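Local coordinates for replication initiation and membrane attachment protein (Geobacillus stearothermophilus 10, PDB 5WTN), which takes part in bacterial DNA replication as a tetrameric component of the primosome, and forms a complex with a primosomal re-initiation protein, at residues A[20-25]-A[48-53]; A[31-36]-A[142-147]; A[40-45]-A[82-87]; A[127-130]-A[136-139]. All coordinates share one frame; numbering follows the deposited sequence.

Contact 1: residues A[20-25]-A[48-53]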
loop_
_atom_site.group_PDB
_atom_site.type_symbol
_atom_site.label_atom_id
_atom_site.label_comp_id
_atom_site.label_asym_id
_atom_site.label_seq_id
_atom_site.Cartn_x
_atom_site.Cartn_y
_atom_site.Cartn_z
ATOM N N GLY A 20 3.793 3.462 -15.028
ATOM C CA GLY A 20 4.058 2.679 -13.834
ATOM C C GLY A 20 3.036 2.951 -12.741
ATOM O O GLY A 20 2.247 3.895 -12.825
ATOM N N VAL A 21 3.036 2.112 -11.713
ATOM C CA VAL A 21 2.322 2.445 -10.483
ATOM C C VAL A 21 3.346 2.556 -9.363
ATOM O O VAL A 21 4.255 1.730 -9.228
ATOM C CB VAL A 21 1.200 1.439 -10.127
ATOM C CG1 VAL A 21 0.562 1.787 -8.772
ATOM C CG2 VAL A 21 0.148 1.440 -11.210
ATOM N N LEU A 22 3.212 3.605 -8.580
ATOM C CA LEU A 22 4.197 3.907 -7.576
ATOM C C LEU A 22 3.669 3.219 -6.311
ATOM O O LEU A 22 2.526 3.450 -5.923
ATOM C CB LEU A 22 4.321 5.446 -7.463
ATOM C CG LEU A 22 4.189 6.150 -8.861
ATOM C CD1 LEU A 22 4.009 7.707 -8.899
ATOM C CD2 LEU A 22 5.332 5.766 -9.805
ATOM N N GLN A 23 4.446 2.320 -5.703
ATOM C CA GLN A 23 3.956 1.605 -4.513
ATOM C C GLN A 23 4.750 1.861 -3.230
ATOM O O GLN A 23 5.828 2.444 -3.256
ATOM C CB GLN A 23 3.931 0.108 -4.777
ATOM C CG GLN A 23 2.674 -0.387 -5.428
ATOM C CD GLN A 23 2.960 -1.098 -6.732
ATOM O OE1 GLN A 23 3.208 -2.322 -6.771
ATOM N NE2 GLN A 23 2.946 -0.329 -7.822
ATOM N N GLU A 24 4.191 1.406 -2.114
ATOM C CA GLU A 24 4.805 1.577 -0.805
ATOM C C GLU A 24 6.323 1.463 -0.863
ATOM O O GLU A 24 7.036 2.391 -0.480
ATOM C CB GLU A 24 4.241 0.559 0.188
ATOM C CG GLU A 24 4.527 0.887 1.644
ATOM C CD GLU A 24 3.304 0.737 2.528
ATOM O OE1 GLU A 24 2.270 0.239 2.035
ATOM O OE2 GLU A 24 3.376 1.119 3.715
ATOM N N VAL A 25 6.818 0.323 -1.335
ATOM C CA VAL A 25 8.272 0.101 -1.377
ATOM C C VAL A 25 9.010 1.288 -1.999
ATOM O O VAL A 25 9.969 1.801 -1.406
ATOM C CB VAL A 25 8.658 -1.164 -2.148
ATOM C CG1 VAL A 25 10.186 -1.237 -2.365
ATOM C CG2 VAL A 25 8.159 -2.384 -1.418
ATOM N N THR A 48 3.895 15.159 -4.458
ATOM C CA THR A 48 2.830 15.954 -5.029
ATOM C C THR A 48 2.491 15.512 -6.471
ATOM O O THR A 48 1.318 15.358 -6.818
ATOM C CB THR A 48 3.135 17.470 -4.897
ATOM O OG1 THR A 48 3.297 17.797 -3.507
ATOM C CG2 THR A 48 2.015 18.305 -5.473
ATOM N N LEU A 49 3.496 15.262 -7.301
ATOM C CA LEU A 49 3.219 14.777 -8.653
ATOM C C LEU A 49 2.463 13.434 -8.694
ATOM O O LEU A 49 1.530 13.244 -9.461
ATOM C CB LEU A 49 4.513 14.693 -9.441
ATOM C CG LEU A 49 5.007 16.066 -9.873
ATOM C CD1 LEU A 49 6.277 15.972 -10.705
ATOM C CD2 LEU A 49 3.897 16.752 -10.644
ATOM N N TRP A 50 2.874 12.518 -7.832
ATOM C CA TRP A 50 2.232 11.218 -7.643
ATOM C C TRP A 50 0.789 11.388 -7.180
ATOM O O TRP A 50 -0.106 10.734 -7.709
ATOM C CB TRP A 50 3.073 10.412 -6.646
ATOM C CG TRP A 50 2.560 9.053 -6.183
ATOM C CD1 TRP A 50 1.451 8.380 -6.619
ATOM C CD2 TRP A 50 3.177 8.203 -5.188
ATOM N NE1 TRP A 50 1.340 7.171 -5.954
ATOM C CE2 TRP A 50 2.383 7.045 -5.071
ATOM C CE3 TRP A 50 4.326 8.314 -4.394
ATOM C CZ2 TRP A 50 2.701 6.006 -4.175
ATOM C CZ3 TRP A 50 4.644 7.286 -3.510
ATOM C CH2 TRP A 50 3.835 6.146 -3.407
ATOM N N GLY A 51 0.567 12.271 -6.208
ATOM C CA GLY A 51 -0.778 12.594 -5.779
ATOM C C GLY A 51 -1.574 13.220 -6.907
ATOM O O GLY A 51 -2.755 12.904 -7.098
ATOM N N GLU A 52 -0.932 14.100 -7.675
ATOM C CA GLU A 52 -1.621 14.770 -8.773
ATOM C C GLU A 52 -2.064 13.814 -9.845
ATOM O O GLU A 52 -3.088 14.034 -10.482
ATOM C CB GLU A 52 -0.758 15.877 -9.385
ATOM C CG GLU A 52 -1.013 17.270 -8.797
ATOM C CD GLU A 52 -2.363 17.832 -9.199
ATOM O OE1 GLU A 52 -2.417 18.761 -10.043
ATOM O OE2 GLU A 52 -3.383 17.354 -8.673
ATOM N N LEU A 53 -1.276 12.767 -10.049
ATOM C CA LEU A 53 -1.582 11.689 -10.993
ATOM C C LEU A 53 -2.993 11.157 -10.790
ATOM O O LEU A 53 -3.742 10.972 -11.742
ATOM C CB LEU A 53 -0.585 10.546 -10.771
ATOM C CG LEU A 53 -0.621 9.338 -11.687
ATOM C CD1 LEU A 53 -0.435 9.790 -13.111
ATOM C CD2 LEU A 53 0.502 8.426 -11.266
#
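Leu22 lies across one face of the Trp50 indole, and this overlap makes up most of the contact. Leu22 CB stands 3.5 Å above the ring plane, over its centre, while CD1 reaches on over the five-membered ring, 3.6 Å from that centroid, in a CH-pi contact. With CG anti to its own carbonyl carbon (chi1 -37°), Leu22 runs back along the indole, and the two side chains slide past each other in opposite directions. CD1 also meets Leu53 CD2 at 4.3 Å, one helical turn beyond Trp50. Trp50 reaches outward from helix 40-55 because its CG is anti to the backbone N (chi1 175°).

Leu109 of strand 104-109 packs on both Leu22 and Trp50, and Val16 of strand 13-17 packs on Leu53. The backbone N-H of Gln23, the N-cap of helix 24-38, donates to Asp26 OD2, which fixes the chain just after Leu22. In the third subunit, Arg27 makes a cation-pi contact with Trp50. With an alanine here in place of Trp50, Leu22 would probably lose its aromatic platform and that arginine its pi partner. The indole thus serves two chemistries, an apolar surface for an aliphatic branch and pi electrons for a cation across the tetramer interface.

Contact 2: residues A[31-36]-A[142-147]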
loop_
_atom_site.group_PDB
_atom_site.type_symbol
_atom_site.label_atom_id
_atom_site.label_comp_id
_atom_site.label_asym_id
_atom_site.label_seq_id
_atom_site.Cartn_x
_atom_site.Cartn_y
_atom_site.Cartn_z
ATOM N N THR A 31 12.354 7.894 0.201
ATOM C CA THR A 31 12.653 8.610 1.413
ATOM C C THR A 31 14.040 8.316 1.931
ATOM O O THR A 31 14.678 9.213 2.481
ATOM C CB THR A 31 11.649 8.301 2.493
ATOM O OG1 THR A 31 10.331 8.375 1.937
ATOM C CG2 THR A 31 11.784 9.301 3.629
ATOM N N LEU A 32 14.481 7.061 1.811
ATOM C CA LEU A 32 15.761 6.665 2.392
ATOM C C LEU A 32 16.978 6.619 1.485
ATOM O O LEU A 32 18.103 6.587 1.966
ATOM C CB LEU A 32 15.618 5.332 3.105
ATOM C CG LEU A 32 14.424 5.263 4.044
ATOM C CD1 LEU A 32 14.385 3.891 4.665
ATOM C CD2 LEU A 32 14.532 6.325 5.110
ATOM N N LEU A 33 16.775 6.637 0.180
ATOM C CA LEU A 33 17.886 6.357 -0.743
ATOM C C LEU A 33 18.102 7.542 -1.671
ATOM O O LEU A 33 19.212 8.055 -1.832
ATOM C CB LEU A 33 17.686 5.048 -1.518
ATOM C CG LEU A 33 17.725 3.733 -0.734
ATOM C CD1 LEU A 33 17.618 2.580 -1.703
ATOM C CD2 LEU A 33 18.972 3.624 0.113
ATOM N N TYR A 34 17.028 7.913 -2.347
ATOM C CA TYR A 34 17.026 9.099 -3.160
ATOM C C TYR A 34 17.087 10.412 -2.403
ATOM O O TYR A 34 17.725 11.341 -2.867
ATOM C CB TYR A 34 15.801 9.092 -4.041
ATOM C CG TYR A 34 15.949 8.193 -5.226
ATOM C CD1 TYR A 34 15.788 6.834 -5.105
ATOM C CD2 TYR A 34 16.223 8.715 -6.484
ATOM C CE1 TYR A 34 15.906 6.011 -6.209
ATOM C CE2 TYR A 34 16.331 7.898 -7.586
ATOM C CZ TYR A 34 16.176 6.548 -7.439
ATOM O OH TYR A 34 16.292 5.741 -8.530
ATOM N N GLN A 35 16.416 10.508 -1.262
ATOM C CA GLN A 35 16.327 11.802 -0.582
ATOM C C GLN A 35 17.660 12.376 -0.165
ATOM O O GLN A 35 17.884 13.545 -0.370
ATOM C CB GLN A 35 15.379 11.775 0.607
ATOM C CG GLN A 35 14.926 13.166 1.042
ATOM C CD GLN A 35 14.170 13.136 2.362
ATOM O OE1 GLN A 35 13.821 14.177 2.932
ATOM N NE2 GLN A 35 13.900 11.949 2.847
ATOM N N PRO A 36 18.555 11.556 0.421
ATOM C CA PRO A 36 19.871 12.144 0.723
ATOM C C PRO A 36 20.579 12.738 -0.504
ATOM O O PRO A 36 21.325 13.707 -0.372
ATOM C CB PRO A 36 20.656 10.962 1.268
ATOM C CG PRO A 36 19.615 10.133 1.931
ATOM C CD PRO A 36 18.409 10.221 1.032
ATOM N N ASN A 142 21.260 -3.074 4.646
ATOM C CA ASN A 142 20.658 -4.204 5.347
ATOM C C ASN A 142 19.145 -4.146 5.318
ATOM O O ASN A 142 18.494 -5.145 5.030
ATOM C CB ASN A 142 21.135 -4.284 6.794
ATOM C CG ASN A 142 22.573 -4.759 6.908
ATOM O OD1 ASN A 142 23.064 -5.493 6.043
ATOM N ND2 ASN A 142 23.259 -4.337 7.976
ATOM N N PHE A 143 18.599 -2.971 5.613
ATOM C CA PHE A 143 17.166 -2.745 5.605
ATOM C C PHE A 143 16.536 -3.175 4.285
ATOM O O PHE A 143 15.417 -3.698 4.255
ATOM C CB PHE A 143 16.909 -1.263 5.844
ATOM C CG PHE A 143 15.461 -0.892 5.877
ATOM C CD1 PHE A 143 14.769 -0.910 7.068
ATOM C CD2 PHE A 143 14.788 -0.513 4.711
ATOM C CE1 PHE A 143 13.416 -0.564 7.113
ATOM C CE2 PHE A 143 13.436 -0.175 4.748
ATOM C CZ PHE A 143 12.751 -0.200 5.956
ATOM N N PHE A 144 17.253 -2.951 3.192
ATOM C CA PHE A 144 16.766 -3.324 1.861
ATOM C C PHE A 144 17.232 -4.714 1.405
ATOM O O PHE A 144 17.125 -5.075 0.229
ATOM C CB PHE A 144 17.098 -2.248 0.825
ATOM C CG PHE A 144 16.289 -0.991 0.982
ATOM C CD1 PHE A 144 14.968 -0.938 0.545
ATOM C CD2 PHE A 144 16.848 0.145 1.558
ATOM C CE1 PHE A 144 14.209 0.237 0.678
ATOM C CE2 PHE A 144 16.096 1.319 1.699
ATOM C CZ PHE A 144 14.771 1.365 1.258
ATOM N N ALA A 145 17.819 -5.471 2.322
ATOM C CA ALA A 145 18.305 -6.801 1.973
ATOM C C ALA A 145 17.508 -7.900 2.665
ATOM O O ALA A 145 16.871 -7.680 3.699
ATOM C CB ALA A 145 19.788 -6.937 2.281
ATOM N N ARG A 146 17.578 -9.100 2.094
ATOM C CA ARG A 146 16.966 -10.287 2.678
ATOM C C ARG A 146 17.950 -11.454 2.604
ATOM O O ARG A 146 18.670 -11.600 1.617
ATOM C CB ARG A 146 15.669 -10.641 1.948
ATOM C CG ARG A 146 14.653 -9.511 1.907
ATOM C CD ARG A 146 13.965 -9.338 3.251
ATOM N NE ARG A 146 12.978 -8.263 3.225
ATOM C CZ ARG A 146 11.798 -8.346 2.618
ATOM N NH1 ARG A 146 11.454 -9.458 1.984
ATOM N NH2 ARG A 146 10.962 -7.318 2.647
ATOM N N PRO A 147 17.983 -12.277 3.648
ATOM C CA PRO A 147 18.945 -13.393 3.711
ATOM C C PRO A 147 18.873 -14.302 2.473
ATOM O O PRO A 147 17.770 -14.630 2.011
ATOM C CB PRO A 147 18.519 -14.156 4.978
ATOM C CG PRO A 147 17.101 -13.699 5.272
ATOM C CD PRO A 147 17.051 -12.273 4.794
#
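Leu33 approaches Phe144 from the opposite direction and lays a methyl on one face of its ring. Its CD1 is 4.2 Å from the ring centroid, 23° off the normal, a CH-pi contact displaced toward the rim near CE2; Leu33 CG lies 3.8 Å from that same CE2. The other face of Phe144 is taken by its neighbour Phe143, whose CD2 sits 3.7 Å above the ring centre, with Phe144 CD2 in turn lying in the plane of the Phe143 ring. The phenyl group is therefore held between an aliphatic branch and an aromatic edge.

The contact joins helix 24-38 to the end of helix 134-143, where Phe144 is the first residue to leave helical geometry and the chain runs on into a loop. Helix 24-38 is itself irregular here, with a wider pi-type turn at 31-34 and a kink at Pro36; Gln35 NE2 bonds Thr31 O at 2.9 Å, on a carbonyl lone pair.

Leu32 crosses Phe143 at about a right angle, its CD1 4.2 Å from Phe143 CE2 and 4.3 Å from Phe144 CZ, so a single methyl meets both rings. Leu55 of the third subunit packs on Phe143, and Pro115 of helix 115-119 on Phe144.

Contact 3: residues A[40-45]-A[82-87]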
loop_
_atom_site.group_PDB
_atom_site.type_symbol
_atom_site.label_atom_id
_atom_site.label_comp_id
_atom_site.label_asym_id
_atom_site.label_seq_id
_atom_site.Cartn_x
_atom_site.Cartn_y
_atom_site.Cartn_z
ATOM N N CYS A 40 15.223 17.112 0.441
ATOM C CA CYS A 40 13.835 17.020 0.887
ATOM C C CYS A 40 12.798 17.710 0.001
ATOM O O CYS A 40 11.672 17.213 -0.131
ATOM C CB CYS A 40 13.720 17.517 2.329
ATOM S SG CYS A 40 14.018 19.299 2.628
ATOM N N ARG A 41 13.145 18.848 -0.595
ATOM C CA ARG A 41 12.126 19.579 -1.350
ATOM C C ARG A 41 11.768 18.811 -2.592
ATOM O O ARG A 41 10.604 18.704 -2.921
ATOM C CB ARG A 41 12.552 21.004 -1.713
ATOM C CG ARG A 41 13.053 21.832 -0.546
ATOM C CD ARG A 41 13.427 23.226 -1.009
ATOM N NE ARG A 41 14.796 23.593 -0.659
ATOM C CZ ARG A 41 15.817 23.587 -1.513
ATOM N NH1 ARG A 41 15.626 23.238 -2.778
ATOM N NH2 ARG A 41 17.033 23.935 -1.102
ATOM N N ALA A 42 12.767 18.259 -3.269
ATOM C CA ALA A 42 12.512 17.452 -4.455
ATOM C C ALA A 42 11.617 16.259 -4.120
ATOM O O ALA A 42 10.759 15.876 -4.921
ATOM C CB ALA A 42 13.795 16.988 -5.042
ATOM N N LEU A 43 11.805 15.681 -2.935
ATOM C CA LEU A 43 10.967 14.570 -2.509
ATOM C C LEU A 43 9.497 14.981 -2.468
ATOM O O LEU A 43 8.617 14.235 -2.950
ATOM C CB LEU A 43 11.411 14.012 -1.154
ATOM C CG LEU A 43 10.593 12.810 -0.638
ATOM C CD1 LEU A 43 10.975 11.527 -1.353
ATOM C CD2 LEU A 43 10.705 12.621 0.855
ATOM N N ALA A 44 9.223 16.160 -1.914
ATOM C CA ALA A 44 7.833 16.594 -1.818
ATOM C C ALA A 44 7.222 16.831 -3.197
ATOM O O ALA A 44 6.069 16.468 -3.426
ATOM C CB ALA A 44 7.695 17.796 -0.967
ATOM N N LEU A 45 7.974 17.432 -4.114
ATOM C CA LEU A 45 7.450 17.624 -5.447
ATOM C C LEU A 45 7.077 16.285 -6.090
ATOM O O LEU A 45 6.103 16.191 -6.845
ATOM C CB LEU A 45 8.465 18.357 -6.316
ATOM C CG LEU A 45 8.128 18.557 -7.796
ATOM C CD1 LEU A 45 6.823 19.289 -7.995
ATOM C CD2 LEU A 45 9.233 19.302 -8.468
ATOM N N LEU A 82 13.937 19.743 -11.987
ATOM C CA LEU A 82 15.080 19.392 -12.796
ATOM C C LEU A 82 15.954 18.336 -12.101
ATOM O O LEU A 82 16.569 17.501 -12.751
ATOM C CB LEU A 82 15.885 20.662 -13.121
ATOM C CG LEU A 82 15.752 21.326 -14.488
ATOM C CD1 LEU A 82 14.304 21.550 -14.863
ATOM C CD2 LEU A 82 16.509 22.631 -14.445
ATOM N N LYS A 83 16.000 18.380 -10.777
ATOM C CA LYS A 83 16.682 17.342 -10.033
ATOM C C LYS A 83 15.993 16.013 -10.257
ATOM O O LYS A 83 16.645 15.011 -10.472
ATOM C CB LYS A 83 16.722 17.669 -8.555
ATOM C CG LYS A 83 17.559 18.867 -8.275
ATOM C CD LYS A 83 17.771 19.020 -6.800
ATOM C CE LYS A 83 18.425 20.337 -6.485
ATOM N NZ LYS A 83 18.723 20.362 -5.037
ATOM N N LEU A 84 14.668 16.018 -10.227
ATOM C CA LEU A 84 13.918 14.805 -10.501
ATOM C C LEU A 84 14.196 14.312 -11.905
ATOM O O LEU A 84 14.292 13.116 -12.111
ATOM C CB LEU A 84 12.416 14.991 -10.269
ATOM C CG LEU A 84 11.998 15.245 -8.827
ATOM C CD1 LEU A 84 10.522 15.121 -8.692
ATOM C CD2 LEU A 84 12.674 14.298 -7.878
ATOM N N GLU A 85 14.360 15.225 -12.855
ATOM C CA GLU A 85 14.636 14.841 -14.239
ATOM C C GLU A 85 15.989 14.142 -14.404
ATOM O O GLU A 85 16.067 13.044 -14.955
ATOM C CB GLU A 85 14.564 16.064 -15.156
ATOM C CG GLU A 85 13.151 16.538 -15.449
ATOM C CD GLU A 85 13.111 17.659 -16.469
ATOM O OE1 GLU A 85 14.038 17.740 -17.301
ATOM O OE2 GLU A 85 12.153 18.460 -16.437
ATOM N N GLY A 86 17.048 14.790 -13.930
ATOM C CA GLY A 86 18.393 14.299 -14.083
ATOM C C GLY A 86 18.590 12.981 -13.395
ATOM O O GLY A 86 19.303 12.119 -13.909
ATOM N N ILE A 87 17.930 12.788 -12.258
ATOM C CA ILE A 87 18.124 11.554 -11.511
ATOM C C ILE A 87 17.230 10.394 -11.991
ATOM O O ILE A 87 17.279 9.301 -11.438
ATOM C CB ILE A 87 18.044 11.758 -9.978
ATOM C CG1 ILE A 87 18.949 10.735 -9.276
ATOM C CG2 ILE A 87 16.620 11.628 -9.475
ATOM C CD1 ILE A 87 19.592 11.232 -8.064
#
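Leu84 points from helix 74-86 toward helix 40-55 and meets Ala42 and Leu45 there. Its CB leaves the backbone toward the other helix, and CG, anti to its own carbonyl carbon (chi1 -66°), carries the fork forward until it lies 4.1 Å from Ala42 O. Beyond CG the two methyls part. CD2 takes the side of the alanine, 4.1 Å from Ala42 CB, and CD1 turns toward the next helical turn, 4.3 Å from Leu45 CG. Both branches also stay close to the carbonyl oxygen of Ala42, CD1 at 3.9 Å, so the leucine fork rests against the backbone of the facing helix.

Ala42 suits its place because a single methyl lets the backbones come close: its CA is 6.7 Å from that of Leu84. The strand and helix order of this part of the chain is consistent with a winged-helix domain, in which helix 74-86 would follow helix 63-70 as the second helix of the helix-turn-helix and helix 40-55 would pack behind it. A glycine in place of Leu84 would probably open a gap between these helices, leaving Ala42 and Leu45 without the branches that join them.

Ile38 of helix 24-38 and Leu90 of strand 90-95 also pack on Leu84, which extends the apolar cluster to two further elements. At the border of the contact Arg41 NH1 and Lys83 NZ stand 4.8 Å apart. Glu80 OE1 pairs with both, in a salt bridge with the arginine and a long, weak ion pair with the lysine, which is likely to offset their like charges.

Contact 4: residues A[127-130]-A[136-139]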
loop_
_atom_site.group_PDB
_atom_site.type_symbol
_atom_site.label_atom_id
_atom_site.label_comp_id
_atom_site.label_asym_id
_atom_site.label_seq_id
_atom_site.Cartn_x
_atom_site.Cartn_y
_atom_site.Cartn_z
ATOM N N PHE A 127 27.945 8.026 -4.218
ATOM C CA PHE A 127 27.318 9.251 -3.735
ATOM C C PHE A 127 26.576 9.073 -2.415
ATOM O O PHE A 127 26.758 9.855 -1.488
ATOM C CB PHE A 127 26.354 9.803 -4.757
ATOM C CG PHE A 127 27.021 10.433 -5.925
ATOM C CD1 PHE A 127 28.132 11.233 -5.754
ATOM C CD2 PHE A 127 26.541 10.216 -7.208
ATOM C CE1 PHE A 127 28.745 11.814 -6.831
ATOM C CE2 PHE A 127 27.155 10.789 -8.294
ATOM C CZ PHE A 127 28.255 11.589 -8.107
ATOM N N LEU A 128 25.736 8.054 -2.321
ATOM C CA LEU A 128 24.953 7.873 -1.113
ATOM C C LEU A 128 25.825 7.640 0.131
ATOM O O LEU A 128 25.556 8.209 1.196
ATOM C CB LEU A 128 23.909 6.770 -1.291
ATOM C CG LEU A 128 23.010 6.631 -0.061
ATOM C CD1 LEU A 128 22.107 7.824 0.105
ATOM C CD2 LEU A 128 22.198 5.384 -0.098
ATOM N N ARG A 129 26.868 6.815 -0.006
ATOM C CA ARG A 129 27.799 6.552 1.095
ATOM C C ARG A 129 28.360 7.848 1.670
ATOM O O ARG A 129 28.321 8.061 2.883
ATOM C CB ARG A 129 28.951 5.645 0.635
ATOM C CG ARG A 129 29.637 4.855 1.752
ATOM C CD ARG A 129 30.732 3.953 1.211
ATOM N NE ARG A 129 30.268 3.122 0.099
ATOM C CZ ARG A 129 30.872 3.028 -1.095
ATOM N NH1 ARG A 129 32.000 3.708 -1.333
ATOM N NH2 ARG A 129 30.358 2.250 -2.060
ATOM N N ARG A 130 28.863 8.711 0.786
ATOM C CA ARG A 130 29.477 9.982 1.168
ATOM C C ARG A 130 28.505 10.883 1.888
ATOM O O ARG A 130 28.856 11.532 2.854
ATOM C CB ARG A 130 30.032 10.713 -0.064
ATOM C CG ARG A 130 30.299 12.217 0.131
ATOM C CD ARG A 130 31.390 12.477 1.166
ATOM N NE ARG A 130 31.421 13.867 1.632
ATOM C CZ ARG A 130 32.285 14.325 2.534
ATOM N NH1 ARG A 130 33.182 13.500 3.061
ATOM N NH2 ARG A 130 32.258 15.599 2.909
ATOM N N LEU A 136 25.418 4.601 8.548
ATOM C CA LEU A 136 24.052 4.699 8.082
ATOM C C LEU A 136 23.872 3.980 6.737
ATOM O O LEU A 136 22.818 3.398 6.456
ATOM C CB LEU A 136 23.643 6.166 7.991
ATOM C CG LEU A 136 22.224 6.467 7.530
ATOM C CD1 LEU A 136 21.241 5.605 8.281
ATOM C CD2 LEU A 136 21.915 7.921 7.761
ATOM N N PHE A 137 24.913 4.012 5.918
ATOM C CA PHE A 137 24.884 3.350 4.634
ATOM C C PHE A 137 24.651 1.856 4.792
ATOM O O PHE A 137 23.883 1.271 4.041
ATOM C CB PHE A 137 26.194 3.594 3.892
ATOM C CG PHE A 137 26.212 3.043 2.489
ATOM C CD1 PHE A 137 25.553 3.695 1.455
ATOM C CD2 PHE A 137 26.910 1.889 2.198
ATOM C CE1 PHE A 137 25.587 3.187 0.176
ATOM C CE2 PHE A 137 26.948 1.381 0.919
ATOM C CZ PHE A 137 26.293 2.021 -0.087
ATOM N N ILE A 138 25.304 1.242 5.769
ATOM C CA ILE A 138 25.162 -0.192 5.979
ATOM C C ILE A 138 23.769 -0.550 6.496
ATOM O O ILE A 138 23.211 -1.606 6.148
ATOM C CB ILE A 138 26.262 -0.738 6.922
ATOM C CG1 ILE A 138 27.640 -0.545 6.278
ATOM C CG2 ILE A 138 26.036 -2.215 7.247
ATOM C CD1 ILE A 138 28.755 -1.262 6.989
ATOM N N GLN A 139 23.210 0.319 7.331
ATOM C CA GLN A 139 21.871 0.106 7.869
ATOM C C GLN A 139 20.850 0.143 6.740
ATOM O O GLN A 139 19.891 -0.628 6.725
ATOM C CB GLN A 139 21.538 1.167 8.918
ATOM C CG GLN A 139 22.518 1.223 10.079
ATOM C CD GLN A 139 21.911 1.836 11.325
ATOM O OE1 GLN A 139 20.692 1.977 11.432
ATOM N NE2 GLN A 139 22.760 2.204 12.277
#
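Phe137 turns one face of its ring to the aliphatic stem of Arg129. Arg129 CG stands 3.9 Å above the ring plane, offset toward the rim, in a CH-pi contact, while CB lies nearest CD1 of the ring. Beyond CG the arginine bends at chi3 (-51°), which brings NE back over the phenyl group, 3.8 Å from Phe137 CE2. The guanidinium does not lie flat on the ring: the two planes are 88° apart, and Phe137 CE2 meets the guanidinium at its edge, near its plane. Arg129 CZ is 5.2 Å from the ring centroid, so any cation-pi attraction is long and at most weak, and the methylene groups do most of the work.

Arginine suits such a partly exposed position because its long stem can cover an aromatic ring while its charge is carried onward. Leucine suits the more buried neighbouring one: Leu128 CD2 comes obliquely to the same ring, 4.0 Å from Phe137 CE1. Phe137 reaches both residues with CG anti to its backbone N (chi1 -175°), and its CD1 even lies 3.7 Å from Arg129 CA, against the main chain.

The two segments belong to helices 122-132 and 134-143, consecutive in the chain and joined by a very short turn into a helical hairpin, whose close spacing shows in the 5.6 Å between the CA atoms of Arg129 and Phe137. Leu128 ties this hairpin inward, packing on Leu140 of helix 134-143 and on Leu33 and Pro36 of helix 24-38. Glu282 of the second subunit, just before its strand 283-287, packs on Arg129.

Overall arrangement
Helix 24-38 connects much of the set: contact 1 uses its start and contact 2 its second half, their centres 18 Å apart and their nearest atoms about 5 Å apart. Contact 2 touches contact 4, only 9 Å away between centres, through Leu33 and Pro36 against Leu128, and touches contact 3 where Gln35 meets Cys40 and Leu43. Contacts 1 and 3 share helix 40-55, with centres 14 Å apart. Along the chain, contacts 3 and 4 both nest within the loop closed by contact 2, whereas contacts 1 and 2 cross. All four also touch the second subunit, so each lies close to the tetramer interface.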